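Local coordinates for aminopeptidase YwaD (Bacillus subtilis, PDB 6HC6), which uses two zinc ions to hydrolyse peptides from the amino end, releasing a range of N-terminal residues such as leucine, arginine and lysine, at residues T327-A332 against E397-T402; S333-N338 against F386-P391; H47-I52 against I410-L415. All coordinates share one frame; numbering follows the deposited sequence.

Interaction 1 (T327-A332 against E397-T402); sequences TSWEKA and EPWYHT. With ZN (zinc ion), chain E.
Thr327 and Glu397 run past each other in opposite directions, with OG1 of Thr327 3.6 Å from CD of Glu397. That hydroxyl, set anti to its own backbone N (chi1 -173°), accepts from N of Trp329 at 3.1 Å and so closes an ST turn; it also lies 2.6 Å from O of water 1, whose further bond to OE1 of Glu397 is weak. The carboxylate has a firmer partner in Asn261, at the start of helix 260-277. Ser328 adds a lighter touch, its OG near CZ3 of Trp399. Trp329 contributes the largest share of the contact, its broad indole giving the partner loop a flat surface to pack on. CA of Glu397 and CD of Pro398 sit over one face of it, the proline carbon 3.5 Å from the centroid of the five-membered ring in a CH-pi contact; CB of Lys331 lies over the opposite face. The edge of Trp329 is turned to the face of Trp399 in a T-shaped pair, planes at 79°. Beyond it, Ala332 N bonds Trp329 O, closing a type I turn that carries the chain toward strand 334-339. The partner loop makes two turns of its own and ends at the dinuclear zinc site of this M28 aminopeptidase, where NE2 of His401 binds one zinc at 2.1 Å, together with Asp262, Glu295, Glu452 and a water.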
loop_
_atom_site.group_PDB
_atom_site.type_symbol
_atom_site.label_atom_id
_atom_site.label_comp_id
_atom_site.label_asym_id
_atom_site.label_seq_id
_atom_site.Cartn_x
_atom_site.Cartn_y
_atom_site.Cartn_z
ATOM N N THR A 327 -12.857 -3.899 -6.722
ATOM C CA THR A 327 -12.660 -3.639 -8.143
ATOM C C THR A 327 -13.866 -4.114 -8.940
ATOM O O THR A 327 -14.517 -5.103 -8.588
ATOM C CB THR A 327 -11.396 -4.313 -8.674
ATOM O OG1 THR A 327 -11.185 -3.891 -10.026
ATOM C CG2 THR A 327 -11.545 -5.827 -8.674
ATOM N N SER A 328 -14.191 -3.362 -9.994
ATOM C CA SER A 328 -15.193 -3.789 -10.964
ATOM C C SER A 328 -14.616 -4.721 -12.014
ATOM O O SER A 328 -15.388 -5.268 -12.813
ATOM C CB SER A 328 -15.803 -2.591 -11.695
ATOM O OG SER A 328 -14.797 -1.887 -12.409
ATOM N N TRP A 329 -13.292 -4.901 -12.035
ATOM C CA TRP A 329 -12.644 -5.723 -13.055
ATOM C C TRP A 329 -13.322 -7.077 -13.131
ATOM O O TRP A 329 -13.350 -7.820 -12.151
ATOM C CB TRP A 329 -11.157 -5.894 -12.731
ATOM C CG TRP A 329 -10.351 -6.545 -13.845
ATOM C CD1 TRP A 329 -10.385 -6.238 -15.177
ATOM C CD2 TRP A 329 -9.396 -7.605 -13.706
ATOM N NE1 TRP A 329 -9.508 -7.040 -15.873
ATOM C CE2 TRP A 329 -8.889 -7.886 -14.990
ATOM C CE3 TRP A 329 -8.908 -8.333 -12.614
ATOM C CZ2 TRP A 329 -7.930 -8.875 -15.216
ATOM C CZ3 TRP A 329 -7.959 -9.325 -12.842
ATOM C CH2 TRP A 329 -7.475 -9.577 -14.132
ATOM N N GLU A 330 -13.878 -7.390 -14.301
ATOM C CA GLU A 330 -14.776 -8.535 -14.384
ATOM C C GLU A 330 -14.088 -9.833 -13.977
ATOM O O GLU A 330 -14.717 -10.692 -13.347
ATOM C CB GLU A 330 -15.357 -8.640 -15.791
ATOM C CG GLU A 330 -16.547 -7.721 -16.015
ATOM C CD GLU A 330 -17.579 -8.322 -16.951
ATOM O OE1 GLU A 330 -17.181 -9.027 -17.904
ATOM O OE2 GLU A 330 -18.789 -8.094 -16.729
ATOM N N LYS A 331 -12.797 -9.981 -14.276
ATOM C CA LYS A 331 -12.124 -11.246 -13.991
ATOM C C LYS A 331 -11.861 -11.493 -12.507
ATOM O O LYS A 331 -11.582 -12.638 -12.134
ATOM C CB LYS A 331 -10.816 -11.303 -14.759
ATOM C CG LYS A 331 -11.080 -11.398 -16.257
ATOM C CD LYS A 331 -9.822 -11.304 -17.080
ATOM C CE LYS A 331 -8.908 -12.473 -16.805
ATOM N NZ LYS A 331 -8.543 -13.182 -18.077
ATOM N N ALA A 332 -11.934 -10.466 -11.656
ATOM C CA ALA A 332 -11.489 -10.595 -10.263
ATOM C C ALA A 332 -12.639 -11.089 -9.386
ATOM O O ALA A 332 -13.125 -10.408 -8.483
ATOM C CB ALA A 332 -10.932 -9.271 -9.751
ATOM N N GLU A 397 -6.472 -6.182 -10.905
ATOM C CA GLU A 397 -6.917 -5.450 -12.069
ATOM C C GLU A 397 -5.745 -4.732 -12.730
ATOM O O GLU A 397 -4.734 -4.435 -12.082
ATOM C CB GLU A 397 -7.991 -4.439 -11.674
ATOM C CG GLU A 397 -7.490 -3.339 -10.751
ATOM C CD GLU A 397 -7.634 -3.686 -9.281
ATOM O OE1 GLU A 397 -7.620 -2.742 -8.460
ATOM O OE2 GLU A 397 -7.751 -4.890 -8.938
ATOM N N PRO A 398 -5.855 -4.449 -14.033
ATOM C CA PRO A 398 -4.788 -3.709 -14.719
ATOM C C PRO A 398 -4.671 -2.263 -14.265
ATOM O O PRO A 398 -3.663 -1.616 -14.570
ATOM C CB PRO A 398 -5.193 -3.796 -16.196
ATOM C CG PRO A 398 -6.666 -4.046 -16.177
ATOM C CD PRO A 398 -6.901 -4.906 -14.969
ATOM N N TRP A 399 -5.653 -1.750 -13.534
ATOM C CA TRP A 399 -5.675 -0.342 -13.159
ATOM C C TRP A 399 -4.876 -0.051 -11.898
ATOM O O TRP A 399 -4.646 1.123 -11.583
ATOM C CB TRP A 399 -7.130 0.101 -12.991
ATOM C CG TRP A 399 -7.957 -0.332 -14.170
ATOM C CD1 TRP A 399 -7.692 -0.086 -15.490
ATOM C CD2 TRP A 399 -9.161 -1.104 -14.143
ATOM N NE1 TRP A 399 -8.663 -0.648 -16.283
ATOM C CE2 TRP A 399 -9.576 -1.280 -15.480
ATOM C CE3 TRP A 399 -9.934 -1.657 -13.122
ATOM C CZ2 TRP A 399 -10.728 -1.985 -15.814
ATOM C CZ3 TRP A 399 -11.071 -2.352 -13.456
ATOM C CH2 TRP A 399 -11.461 -2.511 -14.789
ATOM N N TYR A 400 -4.447 -1.093 -11.189
ATOM C CA TYR A 400 -3.703 -0.972 -9.944
ATOM C C TYR A 400 -2.489 -0.061 -10.113
ATOM O O TYR A 400 -1.721 -0.198 -11.075
ATOM C CB TYR A 400 -3.297 -2.394 -9.523
ATOM C CG TYR A 400 -2.177 -2.567 -8.533
ATOM C CD1 TYR A 400 -2.414 -2.512 -7.166
ATOM C CD2 TYR A 400 -0.886 -2.858 -8.968
ATOM C CE1 TYR A 400 -1.391 -2.713 -6.263
ATOM C CE2 TYR A 400 0.144 -3.052 -8.070
ATOM C CZ TYR A 400 -0.115 -2.978 -6.716
ATOM O OH TYR A 400 0.894 -3.168 -5.800
ATOM N N HIS A 401 -2.362 0.907 -9.199
ATOM C CA HIS A 401 -1.233 1.841 -9.164
ATOM C C HIS A 401 -1.149 2.718 -10.414
ATOM O O HIS A 401 -0.061 3.161 -10.801
ATOM C CB HIS A 401 0.086 1.091 -8.932
ATOM C CG HIS A 401 0.287 0.666 -7.507
ATOM N ND1 HIS A 401 1.497 0.198 -7.033
ATOM C CD2 HIS A 401 -0.564 0.646 -6.454
ATOM C CE1 HIS A 401 1.380 -0.089 -5.747
ATOM N NE2 HIS A 401 0.136 0.162 -5.377
ATOM N N THR A 402 -2.283 3.006 -11.044
ATOM C CA THR A 402 -2.359 3.886 -12.203
ATOM C C THR A 402 -3.421 4.946 -11.959
ATOM O O THR A 402 -4.234 4.827 -11.036
ATOM C CB THR A 402 -2.703 3.124 -13.495
ATOM O OG1 THR A 402 -4.107 2.861 -13.527
ATOM C CG2 THR A 402 -1.920 1.808 -13.626
HETATM ZN ZN ZN E . -0.573 -0.240 -3.414
HETATM O O HOH W 1 -10.240 -1.460 -9.682
HETATM O O HOH W 2 -1.091 -1.085 -1.332
#

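Interaction 2 (S333-N338 against F386-P391); sequences SELYVN and FIWGDP
Leu335 and Trp388 are a non-hydrogen-bonded pair of the antiparallel strands 334-339 and 382-389, and Leu335 lies over one face of the indole. CD1 of Leu335 sits above the centre of the ring system, and CB makes a CH-pi contact 4.0 Å from the centroid of the six-membered ring. On the same side of the sheet Val337 and Phe386 lie side by side and point the same way, CG2 of the valine 3.7 Å from CE2 of the phenylalanine. These branched and aromatic groups suit a buried face, which helices 346-358 and 412-430 cover; Arg414 of the latter makes a cation-pi contact with Trp388.

Glu334, Tyr336 and Ile387 point to the other face. CG of Tyr336 is anti to the carbonyl carbon (chi1 -74°), and the ring presents its edge to the bare backbone of Gly389, whose CA is 3.7 Å from CE2 of Tyr336. CG of Glu334 lies over one face of the tyrosine ring, toward its rim, while its carboxylate reaches Ser364.

Four backbone bonds join the strands, among them Gly389 N to Glu334 O at 2.7 Å and Tyr336 N to Ile387 O at 2.8 Å. Ser333 and Glu334 both face Gly389, a classic beta bulge at the strand's start. The backbone bonds thus set the register, while apolar and aromatic contacts bind the helix-covered face without any charge pairing between the two strands.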
loop_
_atom_site.group_PDB
_atom_site.type_symbol
_atom_site.label_atom_id
_atom_site.label_comp_id
_atom_site.label_asym_id
_atom_site.label_seq_id
_atom_site.Cartn_x
_atom_site.Cartn_y
_atom_site.Cartn_z
ATOM N N SER A 333 -13.031 -12.333 -9.651
ATOM C CA SER A 333 -14.226 -12.946 -9.089
ATOM C C SER A 333 -13.959 -13.727 -7.810
ATOM O O SER A 333 -14.915 -14.190 -7.177
ATOM C CB SER A 333 -14.849 -13.886 -10.130
ATOM O OG SER A 333 -14.019 -15.013 -10.319
ATOM N N GLU A 334 -12.698 -13.901 -7.422
ATOM C CA GLU A 334 -12.330 -14.714 -6.270
ATOM C C GLU A 334 -11.847 -13.810 -5.146
ATOM O O GLU A 334 -11.034 -12.913 -5.376
ATOM C CB GLU A 334 -11.237 -15.719 -6.648
ATOM C CG GLU A 334 -10.960 -16.786 -5.606
ATOM C CD GLU A 334 -11.998 -17.912 -5.613
ATOM O OE1 GLU A 334 -11.888 -18.830 -4.767
ATOM O OE2 GLU A 334 -12.909 -17.893 -6.462
ATOM N N LEU A 335 -12.349 -14.035 -3.932
ATOM C CA LEU A 335 -11.915 -13.261 -2.776
ATOM C C LEU A 335 -10.833 -14.066 -2.071
ATOM O O LEU A 335 -11.102 -15.137 -1.526
ATOM C CB LEU A 335 -13.082 -12.934 -1.844
ATOM C CG LEU A 335 -12.703 -12.035 -0.662
ATOM C CD1 LEU A 335 -12.252 -10.639 -1.125
ATOM C CD2 LEU A 335 -13.858 -11.925 0.329
ATOM N N TYR A 336 -9.609 -13.549 -2.088
ATOM C CA TYR A 336 -8.469 -14.226 -1.492
ATOM C C TYR A 336 -8.248 -13.780 -0.058
ATOM O O TYR A 336 -8.427 -12.606 0.275
ATOM C CB TYR A 336 -7.204 -13.959 -2.306
ATOM C CG TYR A 336 -7.226 -14.734 -3.587
ATOM C CD1 TYR A 336 -6.938 -16.098 -3.599
ATOM C CD2 TYR A 336 -7.594 -14.129 -4.777
ATOM C CE1 TYR A 336 -6.975 -16.829 -4.784
ATOM C CE2 TYR A 336 -7.644 -14.852 -5.960
ATOM C CZ TYR A 336 -7.328 -16.194 -5.957
ATOM O OH TYR A 336 -7.383 -16.911 -7.131
ATOM N N VAL A 337 -7.857 -14.739 0.779
ATOM C CA VAL A 337 -7.418 -14.515 2.151
ATOM C C VAL A 337 -5.923 -14.815 2.167
ATOM O O VAL A 337 -5.507 -15.982 2.147
ATOM C CB VAL A 337 -8.183 -15.397 3.145
ATOM C CG1 VAL A 337 -7.702 -15.142 4.565
ATOM C CG2 VAL A 337 -9.667 -15.143 3.046
ATOM N N ASN A 338 -5.109 -13.766 2.173
ATOM C CA ASN A 338 -3.659 -13.895 2.080
ATOM C C ASN A 338 -3.046 -13.969 3.474
ATOM O O ASN A 338 -3.183 -13.028 4.258
ATOM C CB ASN A 338 -3.067 -12.694 1.329
ATOM C CG ASN A 338 -3.311 -12.764 -0.167
ATOM O OD1 ASN A 338 -2.413 -13.080 -0.938
ATOM N ND2 ASN A 338 -4.538 -12.505 -0.575
ATOM N N PHE A 386 -7.478 -9.427 2.864
ATOM C CA PHE A 386 -8.552 -9.762 1.975
ATOM C C PHE A 386 -8.447 -8.918 0.690
ATOM O O PHE A 386 -8.377 -7.746 0.761
ATOM C CB PHE A 386 -9.900 -9.538 2.633
ATOM C CG PHE A 386 -10.160 -10.404 3.829
ATOM C CD1 PHE A 386 -9.612 -10.104 5.028
ATOM C CD2 PHE A 386 -10.945 -11.506 3.749
ATOM C CE1 PHE A 386 -9.828 -10.880 6.129
ATOM C CE2 PHE A 386 -11.172 -12.292 4.835
ATOM C CZ PHE A 386 -10.631 -11.975 6.029
ATOM N N ILE A 387 -8.545 -9.570 -0.456
ATOM C CA ILE A 387 -8.363 -8.882 -1.738
ATOM C C ILE A 387 -9.007 -9.722 -2.842
ATOM O O ILE A 387 -8.939 -10.957 -2.815
ATOM C CB ILE A 387 -6.858 -8.621 -1.995
ATOM C CG1 ILE A 387 -6.614 -8.000 -3.374
ATOM C CG2 ILE A 387 -6.065 -9.900 -1.838
ATOM C CD1 ILE A 387 -5.171 -7.544 -3.564
ATOM N N TRP A 388 -9.652 -9.054 -3.808
ATOM C CA TRP A 388 -10.203 -9.783 -4.947
ATOM C C TRP A 388 -9.097 -10.112 -5.936
ATOM O O TRP A 388 -8.143 -9.346 -6.109
ATOM C CB TRP A 388 -11.285 -8.988 -5.686
ATOM C CG TRP A 388 -12.542 -8.730 -4.932
ATOM C CD1 TRP A 388 -12.916 -7.545 -4.338
ATOM C CD2 TRP A 388 -13.612 -9.648 -4.705
ATOM N NE1 TRP A 388 -14.156 -7.687 -3.742
ATOM C CE2 TRP A 388 -14.601 -8.968 -3.955
ATOM C CE3 TRP A 388 -13.830 -10.983 -5.055
ATOM C CZ2 TRP A 388 -15.788 -9.583 -3.558
ATOM C CZ3 TRP A 388 -15.014 -11.592 -4.660
ATOM C CH2 TRP A 388 -15.973 -10.892 -3.919
ATOM N N GLY A 389 -9.245 -11.247 -6.613
ATOM C CA GLY A 389 -8.262 -11.641 -7.602
ATOM C C GLY A 389 -8.876 -12.513 -8.674
ATOM O O GLY A 389 -9.956 -13.084 -8.500
ATOM N N ASP A 390 -8.189 -12.571 -9.804
ATOM C CA ASP A 390 -8.554 -13.494 -10.870
ATOM C C ASP A 390 -8.515 -14.918 -10.325
ATOM O O ASP A 390 -7.437 -15.377 -9.924
ATOM C CB ASP A 390 -7.566 -13.328 -12.031
ATOM C CG ASP A 390 -7.906 -14.163 -13.228
ATOM O OD1 ASP A 390 -8.649 -15.147 -13.091
ATOM O OD2 ASP A 390 -7.389 -13.834 -14.324
ATOM N N PRO A 391 -9.637 -15.657 -10.312
ATOM C CA PRO A 391 -9.594 -17.017 -9.751
ATOM C C PRO A 391 -8.615 -17.921 -10.465
ATOM O O PRO A 391 -8.134 -18.889 -9.864
ATOM C CB PRO A 391 -11.039 -17.510 -9.919
ATOM C CG PRO A 391 -11.516 -16.802 -11.121
ATOM C CD PRO A 391 -10.913 -15.408 -11.005
#

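Interaction 3 (H47-I52 against I410-L415); sequences HAYSTI and ISKERL. With ACT (acetate ion), chain F.
Ile52 is the bump at the centre of this contact: its CD1 projects from helix 45-59 and meets two side chains tip to tip, CD1 of Leu415 at 3.7 Å and CG2 of Ile410 at 3.9 Å. Its CG1 is anti to the carbonyl carbon and the chain continues extended (chi2 175°), which carries CD1 out from the helix and against the shallow hollow where Leu415 CD1 and Ile410 CG2 meet. CD2 of Leu415 is also close, so the isoleucine tip touches both methyls of the leucine fork.

The leucine is a bump in its turn. Its CD1 fits against the helix beside Ala48, 4.3 Å from that residue's CB and 4.1 Å from the backbone N of Tyr49. Alanine suits this position because its single methyl lets the leucine branch come up to the helix backbone. Ile410, in the approach to the second helix, turns CG2 both to Ile52 and to the ring of Tyr49, where CD2 is the atom approached.

Tyr49 borders the contact. Its side chain crosses that of Lys412 at about a right angle, and CG of the lysine packs 4.1 Å from CB of the tyrosine. Lysine suits this exposed edge, since its methylenes can pack on the tyrosine while the amino group lies at the protein surface.

Ser411 N-caps the second helix, OG accepting from N of Arg414 at 2.9 Å; a short hydroxyl side chain is well suited to that role. The two segments join helix 45-59, near the chain's beginning, to the start of helix 412-430. Helix 260-277 also packs on the first, its Ser268 touched by Ala48, Thr51 and Ile52, while Ile407 in the loop before 412-430 touches Tyr49 and Ile52.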
loop_
_atom_site.group_PDB
_atom_site.type_symbol
_atom_site.label_atom_id
_atom_site.label_comp_id
_atom_site.label_asym_id
_atom_site.label_seq_id
_atom_site.Cartn_x
_atom_site.Cartn_y
_atom_site.Cartn_z
ATOM N N HIS A 47 -22.855 2.968 1.376
ATOM C CA HIS A 47 -22.082 3.770 2.318
ATOM C C HIS A 47 -20.605 3.719 1.992
ATOM O O HIS A 47 -19.907 4.739 2.059
ATOM C CB HIS A 47 -22.288 3.269 3.741
ATOM C CG HIS A 47 -23.682 3.429 4.241
ATOM N ND1 HIS A 47 -24.135 2.795 5.377
ATOM C CD2 HIS A 47 -24.721 4.155 3.772
ATOM C CE1 HIS A 47 -25.398 3.121 5.585
ATOM N NE2 HIS A 47 -25.778 3.944 4.623
ATOM N N ALA A 48 -20.103 2.524 1.681
ATOM C CA ALA A 48 -18.694 2.399 1.329
ATOM C C ALA A 48 -18.389 3.163 0.045
ATOM O O ALA A 48 -17.375 3.870 -0.037
ATOM C CB ALA A 48 -18.305 0.922 1.198
ATOM N N TYR A 49 -19.258 3.039 -0.964
ATOM C CA TYR A 49 -19.084 3.804 -2.195
ATOM C C TYR A 49 -18.954 5.294 -1.891
ATOM O O TYR A 49 -18.050 5.974 -2.397
ATOM C CB TYR A 49 -20.262 3.543 -3.147
ATOM C CG TYR A 49 -20.063 4.161 -4.515
ATOM C CD1 TYR A 49 -20.502 5.454 -4.786
ATOM C CD2 TYR A 49 -19.404 3.465 -5.525
ATOM C CE1 TYR A 49 -20.310 6.027 -6.029
ATOM C CE2 TYR A 49 -19.212 4.034 -6.780
ATOM C CZ TYR A 49 -19.662 5.314 -7.021
ATOM O OH TYR A 49 -19.459 5.894 -8.256
ATOM N N SER A 50 -19.847 5.813 -1.040
ATOM C CA SER A 50 -19.786 7.224 -0.688
ATOM C C SER A 50 -18.436 7.578 -0.077
ATOM O O SER A 50 -17.858 8.623 -0.391
ATOM C CB SER A 50 -20.917 7.575 0.272
ATOM O OG SER A 50 -20.894 8.959 0.565
ATOM N N THR A 51 -17.924 6.722 0.808
ATOM C CA THR A 51 -16.620 6.985 1.410
ATOM C C THR A 51 -15.512 6.946 0.369
ATOM O O THR A 51 -14.584 7.762 0.409
ATOM C CB THR A 51 -16.349 5.979 2.518
ATOM O OG1 THR A 51 -17.371 6.112 3.515
ATOM C CG2 THR A 51 -14.981 6.230 3.149
ATOM N N ILE A 52 -15.595 6.009 -0.577
ATOM C CA ILE A 52 -14.590 5.952 -1.641
ATOM C C ILE A 52 -14.612 7.226 -2.480
ATOM O O ILE A 52 -13.558 7.721 -2.910
ATOM C CB ILE A 52 -14.808 4.712 -2.528
ATOM C CG1 ILE A 52 -14.592 3.433 -1.733
ATOM C CG2 ILE A 52 -13.869 4.760 -3.752
ATOM C CD1 ILE A 52 -14.933 2.192 -2.571
ATOM N N ILE A 410 -14.950 0.820 -9.643
ATOM C CA ILE A 410 -15.360 0.248 -8.366
ATOM C C ILE A 410 -16.730 -0.372 -8.577
ATOM O O ILE A 410 -17.594 0.233 -9.216
ATOM C CB ILE A 410 -15.398 1.320 -7.260
ATOM C CG1 ILE A 410 -13.983 1.708 -6.841
ATOM C CG2 ILE A 410 -16.189 0.822 -6.035
ATOM C CD1 ILE A 410 -13.225 0.617 -6.122
ATOM N N SER A 411 -16.923 -1.585 -8.053
ATOM C CA SER A 411 -18.200 -2.283 -8.127
ATOM C C SER A 411 -18.847 -2.300 -6.744
ATOM O O SER A 411 -18.250 -2.800 -5.783
ATOM C CB SER A 411 -18.010 -3.712 -8.629
ATOM O OG SER A 411 -19.093 -4.526 -8.231
ATOM N N LYS A 412 -20.073 -1.775 -6.646
ATOM C CA LYS A 412 -20.814 -1.895 -5.392
ATOM C C LYS A 412 -21.108 -3.351 -5.059
ATOM O O LYS A 412 -21.173 -3.719 -3.879
ATOM C CB LYS A 412 -22.124 -1.106 -5.465
ATOM C CG LYS A 412 -22.008 0.345 -5.017
ATOM C CD LYS A 412 -23.172 1.175 -5.538
ATOM C CE LYS A 412 -24.426 0.981 -4.703
ATOM N NZ LYS A 412 -25.565 1.784 -5.235
ATOM N N GLU A 413 -21.321 -4.189 -6.077
ATOM C CA GLU A 413 -21.591 -5.597 -5.807
ATOM C C GLU A 413 -20.381 -6.273 -5.185
ATOM O O GLU A 413 -20.526 -7.135 -4.310
ATOM C CB GLU A 413 -21.997 -6.321 -7.090
ATOM C CG GLU A 413 -23.354 -5.937 -7.632
ATOM C CD GLU A 413 -23.485 -6.275 -9.106
ATOM O OE1 GLU A 413 -23.423 -5.344 -9.942
ATOM O OE2 GLU A 413 -23.638 -7.472 -9.426
ATOM N N ARG A 414 -19.178 -5.902 -5.637
ATOM C CA ARG A 414 -17.958 -6.451 -5.056
ATOM C C ARG A 414 -17.722 -5.917 -3.653
ATOM O O ARG A 414 -17.342 -6.676 -2.762
ATOM C CB ARG A 414 -16.758 -6.139 -5.955
ATOM C CG ARG A 414 -16.803 -6.901 -7.286
ATOM C CD ARG A 414 -15.979 -8.176 -7.203
ATOM N NE ARG A 414 -16.133 -9.038 -8.379
ATOM C CZ ARG A 414 -15.500 -8.859 -9.532
ATOM N NH1 ARG A 414 -14.679 -7.833 -9.691
ATOM N NH2 ARG A 414 -15.685 -9.718 -10.529
ATOM N N LEU A 415 -17.934 -4.613 -3.438
ATOM C CA LEU A 415 -17.886 -4.072 -2.083
ATOM C C LEU A 415 -18.863 -4.792 -1.169
ATOM O O LEU A 415 -18.532 -5.120 -0.022
ATOM C CB LEU A 415 -18.214 -2.580 -2.096
ATOM C CG LEU A 415 -17.163 -1.655 -2.710
ATOM C CD1 LEU A 415 -17.731 -0.252 -2.866
ATOM C CD2 LEU A 415 -15.892 -1.658 -1.858
HETATM C C ACT F . -29.620 4.404 5.167
HETATM O O ACT F . -30.109 3.355 4.659
HETATM O OXT ACT F . -28.568 5.019 4.838
HETATM C CH3 ACT F . -30.444 5.020 6.357
#

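Arg414 ties the three regions together. From interaction 3 its NH1 reaches into interaction 1, 2.8 Å from O of Trp329 and 2.9 Å from O of Thr327 in probable hydrogen bonds. Interactions 1 and 2 are continuous along the chain at residues 332 and 333 and also touch in space, with CB of Ala332 4.0 Å from C of Gly389. Their centres are about 12 Å apart; those of interactions 2 and 3 are about 17 Å apart. Interaction 1 supplies a zinc ligand directly. In interaction 2 the Ile387 side chain is about 7 Å from a zinc, whereas the Ile410 side chain of interaction 3 is about 12 Å from one.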